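PDB 3PC6: DNA repair protein XRCC1 from Mus musculus, which acts as a scaffold in DNA single-strand break repair, assembling repair-protein complexes and binding poly-ADP-ribose chains, and is represented here by its second BRCT domain. Local coordinates for residues Phe14-Phe19 and Pro57-Ala62; Gln53-Asn58 and Tyr92-Gln97. All blocks are in the same frame, centred on the assembly; numbering follows the deposited sequence.

Overall arrangement
From the N terminus, Phe14-Phe19 takes in the last part of strand 12-16 of the parallel BRCT sheet and the loop after it. The chain then passes through helix 23-33 and strands 37-38 and 48-51 before Pro57-Ala62 returns to it: interaction 1 closes this loop of 37 intervening residues and sets helix 59-65 against the strand. Interaction 2 starts just ahead of that helix, in Gln53-Asn58, and closes a second loop of 33 residues when Tyr92-Gln97 comes back after strand 70-72 and helix 75-83. The loops follow one another, meeting at the shared Pro57 and Asn58; neither nests in the other. Their centres lie about 8 Å apart, and Asp56 links them through Tyr16.

Interaction 1 (Phe14-Phe19 and Pro57-Ala62); sequences FLYGEF and PNFEEA
Tyr16 and Phe59 make this contact alone, as a T-shaped aromatic pair. The ring of Phe59 presents its edge to one face of Tyr16, with the planes at 72° and the ring centroids 5.0 Å apart. CZ of Phe59 stands 3.7 Å above the Tyr16 ring plane, over its centre, while the neighbouring Phe59 CE1 settles near one side of the ring, 3.6 Å from Tyr16 CD1. With CG anti to the backbone N (chi1 171°), the tyrosine swings its ring from strand 12-16 toward the helix. The CB of Phe59 does not point straight at the strand, but the ring's CE1 and CZ reach the tyrosine.

Other apolar neighbours extend the pair. Val49 of strand 48-51 touches both rings, and Phe71 meets the Phe59 ring at a shallow angle.

The polar part of the tyrosine looks to a different partner: its OH hydrogen bonds to OD2 of Asp56, in the turn ahead of helix 59-65.

Across the two segments there is no hydrogen bond. Here a helix of the BRCT domain packs on its parallel sheet, held to the strand by dispersion and by the weak attraction of C-H edge for pi face, and the phenol oxygen adds a polar tie to the turn before the helix.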
loop_
_atom_site.group_PDB
_atom_site.type_symbol
_atom_site.label_atom_id
_atom_site.label_comp_id
_atom_site.label_asym_id
_atom_site.label_seq_id
_atom_site.Cartn_x
_atom_site.Cartn_y
_atom_site.Cartn_z
ATOM N N PHE B 14 -6.534 -5.385 9.090
ATOM C CA PHE B 14 -6.923 -4.080 9.605
ATOM C C PHE B 14 -5.813 -3.600 10.544
ATOM O O PHE B 14 -5.421 -4.314 11.463
ATOM C CB PHE B 14 -8.245 -4.180 10.363
ATOM C CG PHE B 14 -8.698 -2.884 10.962
ATOM C CD1 PHE B 14 -9.388 -1.955 10.200
ATOM C CD2 PHE B 14 -8.451 -2.599 12.299
ATOM C CE1 PHE B 14 -9.814 -0.754 10.762
ATOM C CE2 PHE B 14 -8.866 -1.406 12.865
ATOM C CZ PHE B 14 -9.547 -0.478 12.090
ATOM N N LEU B 15 -5.279 -2.410 10.299
ATOM C CA LEU B 15 -4.222 -1.885 11.156
ATOM C C LEU B 15 -4.871 -1.072 12.271
ATOM O O LEU B 15 -5.474 -0.019 12.045
ATOM C CB LEU B 15 -3.211 -1.048 10.346
ATOM C CG LEU B 15 -2.541 -1.801 9.177
ATOM C CD1 LEU B 15 -1.504 -0.909 8.458
ATOM C CD2 LEU B 15 -1.890 -3.111 9.623
ATOM N N TYR B 16 -4.785 -1.586 13.485
ATOM C CA TYR B 16 -5.478 -0.944 14.593
ATOM C C TYR B 16 -4.578 0.086 15.262
ATOM O O TYR B 16 -3.486 -0.238 15.708
ATOM C CB TYR B 16 -5.937 -2.000 15.600
ATOM C CG TYR B 16 -6.472 -1.416 16.886
ATOM C CD1 TYR B 16 -7.832 -1.221 17.071
ATOM C CD2 TYR B 16 -5.610 -1.048 17.910
ATOM C CE1 TYR B 16 -8.321 -0.676 18.253
ATOM C CE2 TYR B 16 -6.086 -0.497 19.094
ATOM C CZ TYR B 16 -7.439 -0.317 19.260
ATOM O OH TYR B 16 -7.907 0.226 20.438
ATOM N N GLY B 17 -5.033 1.333 15.303
ATOM C CA GLY B 17 -4.393 2.352 16.109
ATOM C C GLY B 17 -3.047 2.855 15.644
ATOM O O GLY B 17 -2.711 2.814 14.448
ATOM N N GLU B 18 -2.262 3.327 16.614
ATOM C CA GLU B 18 -1.008 4.009 16.339
ATOM C C GLU B 18 0.223 3.122 16.484
ATOM O O GLU B 18 0.257 2.189 17.292
ATOM C CB GLU B 18 -0.880 5.249 17.230
ATOM C CG GLU B 18 -1.969 6.272 16.972
ATOM C CD GLU B 18 -1.821 7.518 17.823
ATOM O OE1 GLU B 18 -1.341 7.402 18.972
ATOM O OE2 GLU B 18 -2.193 8.610 17.343
ATOM N N PHE B 19 1.219 3.428 15.668
ATOM C CA PHE B 19 2.483 2.724 15.633
ATOM C C PHE B 19 3.587 3.776 15.661
ATOM O O PHE B 19 3.389 4.905 15.197
ATOM C CB PHE B 19 2.579 1.878 14.359
ATOM C CG PHE B 19 1.506 0.817 14.259
ATOM C CD1 PHE B 19 0.274 1.112 13.703
ATOM C CD2 PHE B 19 1.728 -0.460 14.757
ATOM C CE1 PHE B 19 -0.730 0.140 13.633
ATOM C CE2 PHE B 19 0.743 -1.431 14.690
ATOM C CZ PHE B 19 -0.489 -1.129 14.129
ATOM N N PRO B 57 -10.818 -3.708 24.996
ATOM C CA PRO B 57 -12.019 -4.444 25.405
ATOM C C PRO B 57 -13.104 -4.468 24.331
ATOM O O PRO B 57 -13.937 -5.371 24.333
ATOM C CB PRO B 57 -12.508 -3.676 26.646
ATOM C CG PRO B 57 -11.300 -3.007 27.181
ATOM C CD PRO B 57 -10.425 -2.687 25.988
ATOM N N ASN B 58 -13.098 -3.485 23.436
ATOM C CA ASN B 58 -14.071 -3.448 22.347
ATOM C C ASN B 58 -13.842 -4.538 21.299
ATOM O O ASN B 58 -14.717 -4.802 20.473
ATOM C CB ASN B 58 -14.087 -2.071 21.679
ATOM C CG ASN B 58 -14.577 -0.978 22.611
ATOM O OD1 ASN B 58 -15.253 -1.250 23.603
ATOM N ND2 ASN B 58 -14.235 0.263 22.297
ATOM N N PHE B 59 -12.670 -5.167 21.332
ATOM C CA PHE B 59 -12.379 -6.282 20.434
ATOM C C PHE B 59 -13.408 -7.394 20.690
ATOM O O PHE B 59 -13.710 -8.197 19.808
ATOM C CB PHE B 59 -10.970 -6.840 20.652
ATOM C CG PHE B 59 -9.866 -5.972 20.111
ATOM C CD1 PHE B 59 -10.123 -4.984 19.163
ATOM C CD2 PHE B 59 -8.554 -6.169 20.534
ATOM C CE1 PHE B 59 -9.090 -4.197 18.668
ATOM C CE2 PHE B 59 -7.520 -5.395 20.045
ATOM C CZ PHE B 59 -7.787 -4.402 19.112
ATOM N N GLU B 60 -13.950 -7.437 21.900
ATOM C CA GLU B 60 -14.956 -8.441 22.210
ATOM C C GLU B 60 -16.200 -8.264 21.330
ATOM O O GLU B 60 -16.800 -9.245 20.896
ATOM C CB GLU B 60 -15.327 -8.444 23.699
ATOM C CG GLU B 60 -16.201 -9.646 24.060
ATOM C CD GLU B 60 -16.512 -9.762 25.546
ATOM O OE1 GLU B 60 -15.918 -9.017 26.358
ATOM O OE2 GLU B 60 -17.358 -10.613 25.900
ATOM N N GLU B 61 -16.577 -7.016 21.053
ATOM C CA GLU B 61 -17.716 -6.758 20.172
ATOM C C GLU B 61 -17.367 -7.091 18.725
ATOM O O GLU B 61 -18.200 -7.586 17.968
ATOM C CB GLU B 61 -18.203 -5.306 20.283
ATOM C CG GLU B 61 -18.557 -4.863 21.692
ATOM C CD GLU B 61 -19.594 -5.749 22.369
ATOM O OE1 GLU B 61 -19.573 -5.824 23.616
ATOM O OE2 GLU B 61 -20.426 -6.371 21.670
ATOM N N ALA B 62 -16.130 -6.811 18.333
ATOM C CA ALA B 62 -15.686 -7.170 16.999
ATOM C C ALA B 62 -15.809 -8.685 16.818
ATOM O O ALA B 62 -16.170 -9.173 15.744
ATOM C CB ALA B 62 -14.255 -6.724 16.787
#

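Interaction 2 (Gln53-Asn58 and Tyr92-Gln97)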
loop_
_atom_site.group_PDB
_atom_site.type_symbol
_atom_site.label_atom_id
_atom_site.label_comp_id
_atom_site.label_asym_id
_atom_site.label_seq_id
_atom_site.Cartn_x
_atom_site.Cartn_y
_atom_site.Cartn_z
ATOM N N GLN B 53 -0.797 -2.027 20.644
ATOM C CA GLN B 53 -1.376 -1.508 21.885
ATOM C C GLN B 53 -1.824 -2.621 22.838
ATOM O O GLN B 53 -1.810 -3.795 22.480
ATOM C CB GLN B 53 -2.586 -0.625 21.550
ATOM C CG GLN B 53 -2.333 0.405 20.448
ATOM C CD GLN B 53 -1.500 1.587 20.914
ATOM O OE1 GLN B 53 -0.571 2.020 20.226
ATOM N NE2 GLN B 53 -1.831 2.120 22.083
ATOM N N GLU B 54 -2.225 -2.239 24.050
ATOM C CA GLU B 54 -2.854 -3.172 24.981
ATOM C C GLU B 54 -4.164 -3.659 24.364
ATOM O O GLU B 54 -4.779 -2.942 23.577
ATOM C CB GLU B 54 -3.140 -2.485 26.329
ATOM N N TRP B 55 -4.578 -4.873 24.707
ATOM C CA TRP B 55 -5.877 -5.394 24.294
ATOM C C TRP B 55 -6.944 -4.325 24.480
ATOM O O TRP B 55 -7.003 -3.669 25.520
ATOM C CB TRP B 55 -6.251 -6.627 25.129
ATOM C CG TRP B 55 -7.561 -7.263 24.740
ATOM C CD1 TRP B 55 -8.785 -7.042 25.308
ATOM C CD2 TRP B 55 -7.769 -8.231 23.706
ATOM N NE1 TRP B 55 -9.739 -7.817 24.692
ATOM C CE2 TRP B 55 -9.141 -8.549 23.699
ATOM C CE3 TRP B 55 -6.929 -8.855 22.779
ATOM C CZ2 TRP B 55 -9.690 -9.463 22.805
ATOM C CZ3 TRP B 55 -7.480 -9.767 21.897
ATOM C CH2 TRP B 55 -8.847 -10.060 21.918
ATOM N N ASP B 56 -7.776 -4.145 23.462
ATOM C CA ASP B 56 -8.908 -3.229 23.538
ATOM C C ASP B 56 -10.154 -4.039 23.875
ATOM O O ASP B 56 -10.513 -4.960 23.139
ATOM C CB ASP B 56 -9.075 -2.510 22.193
ATOM C CG ASP B 56 -10.197 -1.472 22.205
ATOM O OD1 ASP B 56 -11.106 -1.564 23.059
ATOM O OD2 ASP B 56 -10.174 -0.574 21.337
ATOM N N PRO B 57 -10.818 -3.708 24.996
ATOM C CA PRO B 57 -12.019 -4.444 25.405
ATOM C C PRO B 57 -13.104 -4.468 24.331
ATOM O O PRO B 57 -13.937 -5.371 24.333
ATOM C CB PRO B 57 -12.508 -3.676 26.646
ATOM C CG PRO B 57 -11.300 -3.007 27.181
ATOM C CD PRO B 57 -10.425 -2.687 25.988
ATOM N N ASN B 58 -13.098 -3.485 23.436
ATOM C CA ASN B 58 -14.071 -3.448 22.347
ATOM C C ASN B 58 -13.842 -4.538 21.299
ATOM O O ASN B 58 -14.717 -4.802 20.473
ATOM C CB ASN B 58 -14.087 -2.071 21.679
ATOM C CG ASN B 58 -14.577 -0.978 22.611
ATOM O OD1 ASN B 58 -15.253 -1.250 23.603
ATOM N ND2 ASN B 58 -14.235 0.263 22.297
ATOM N N TYR B 92 2.720 -14.631 17.515
ATOM C CA TYR B 92 2.725 -13.190 17.754
ATOM C C TYR B 92 1.355 -12.700 18.202
ATOM O O TYR B 92 1.033 -11.514 18.086
ATOM C CB TYR B 92 3.137 -12.465 16.458
ATOM C CG TYR B 92 4.445 -12.963 15.888
ATOM C CD1 TYR B 92 5.657 -12.451 16.339
ATOM C CD2 TYR B 92 4.472 -13.950 14.909
ATOM C CE1 TYR B 92 6.863 -12.908 15.831
ATOM C CE2 TYR B 92 5.674 -14.414 14.396
ATOM C CZ TYR B 92 6.866 -13.885 14.867
ATOM O OH TYR B 92 8.072 -14.322 14.370
ATOM N N GLY B 93 0.547 -13.618 18.714
ATOM C CA GLY B 93 -0.807 -13.303 19.111
ATOM C C GLY B 93 -0.920 -12.285 20.227
ATOM O O GLY B 93 0.004 -12.082 21.026
ATOM N N VAL B 94 -2.082 -11.649 20.279
ATOM C CA VAL B 94 -2.397 -10.680 21.322
ATOM C C VAL B 94 -3.639 -11.181 22.046
ATOM O O VAL B 94 -4.633 -11.529 21.405
ATOM C CB VAL B 94 -2.723 -9.301 20.715
ATOM C CG1 VAL B 94 -2.983 -8.264 21.807
ATOM C CG2 VAL B 94 -1.598 -8.844 19.764
ATOM N N VAL B 95 -3.586 -11.203 23.375
ATOM C CA VAL B 95 -4.706 -11.673 24.183
ATOM C C VAL B 95 -4.935 -10.713 25.346
ATOM O O VAL B 95 -4.037 -9.952 25.714
ATOM C CB VAL B 95 -4.445 -13.088 24.725
ATOM C CG1 VAL B 95 -4.328 -14.091 23.571
ATOM C CG2 VAL B 95 -3.184 -13.103 25.601
ATOM N N PRO B 96 -6.156 -10.710 25.901
ATOM C CA PRO B 96 -6.418 -9.916 27.101
ATOM C C PRO B 96 -5.534 -10.417 28.235
ATOM O O PRO B 96 -5.266 -11.609 28.321
ATOM C CB PRO B 96 -7.878 -10.241 27.437
ATOM C CG PRO B 96 -8.446 -10.905 26.260
ATOM C CD PRO B 96 -7.312 -11.537 25.516
ATOM N N GLN B 97 -5.064 -9.520 29.089
ATOM C CA GLN B 97 -4.290 -9.952 30.246
ATOM C C GLN B 97 -5.082 -9.751 31.533
ATOM O O GLN B 97 -6.000 -8.929 31.583
ATOM C CB GLN B 97 -2.947 -9.219 30.304
ATOM C CG GLN B 97 -1.969 -9.660 29.218
ATOM C CD GLN B 97 -0.689 -8.851 29.215
ATOM O OE1 GLN B 97 0.408 -9.403 29.315
ATOM N NE2 GLN B 97 -0.821 -7.535 29.108
#
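Asp56 OD1 accepts the backbone N-H of Asn58, 2.8 Å from Asn58 N, with an N-H...O angle of 161°. The donor comes from above the carboxylate plane, 44° out of it, and the bond caps the turn that leads into helix 59-65. The other carboxylate oxygen, OD2, is also satisfied, so both oxygens have partners and the turn is pinned just after Trp55.

Trp55 carries the contact with Tyr92-Gln97. Its indole lies flat against Pro96 in a CH-pi contact: Pro96 CG sits 3.6 Å from the centroid of the five-membered ring, 13° off the normal, and comes within 3.5 Å of Trp55 CE2. The two side chains run side by side in the same direction. Further along the six-membered ring, Trp55 CZ3 comes 3.4 Å from Val94 O, and Trp55 CE3 meets Val94 CG1 at 4.1 Å. No hydrogen bond joins the two segments; it is this Trp-Pro packing that joins the loop before helix 59-65 of the BRCT domain to the chain that follows helix 75-83.

Trp55 also makes edge-to-face contacts with Phe71 of strand 70-72 and Phe59 of helix 59-65. Because Val94 bonds to Phe71 through the backbone, the C-terminal segment runs beside strand 70-72, and Trp55 bridges that strand, helix 59-65 and the C-terminal segment.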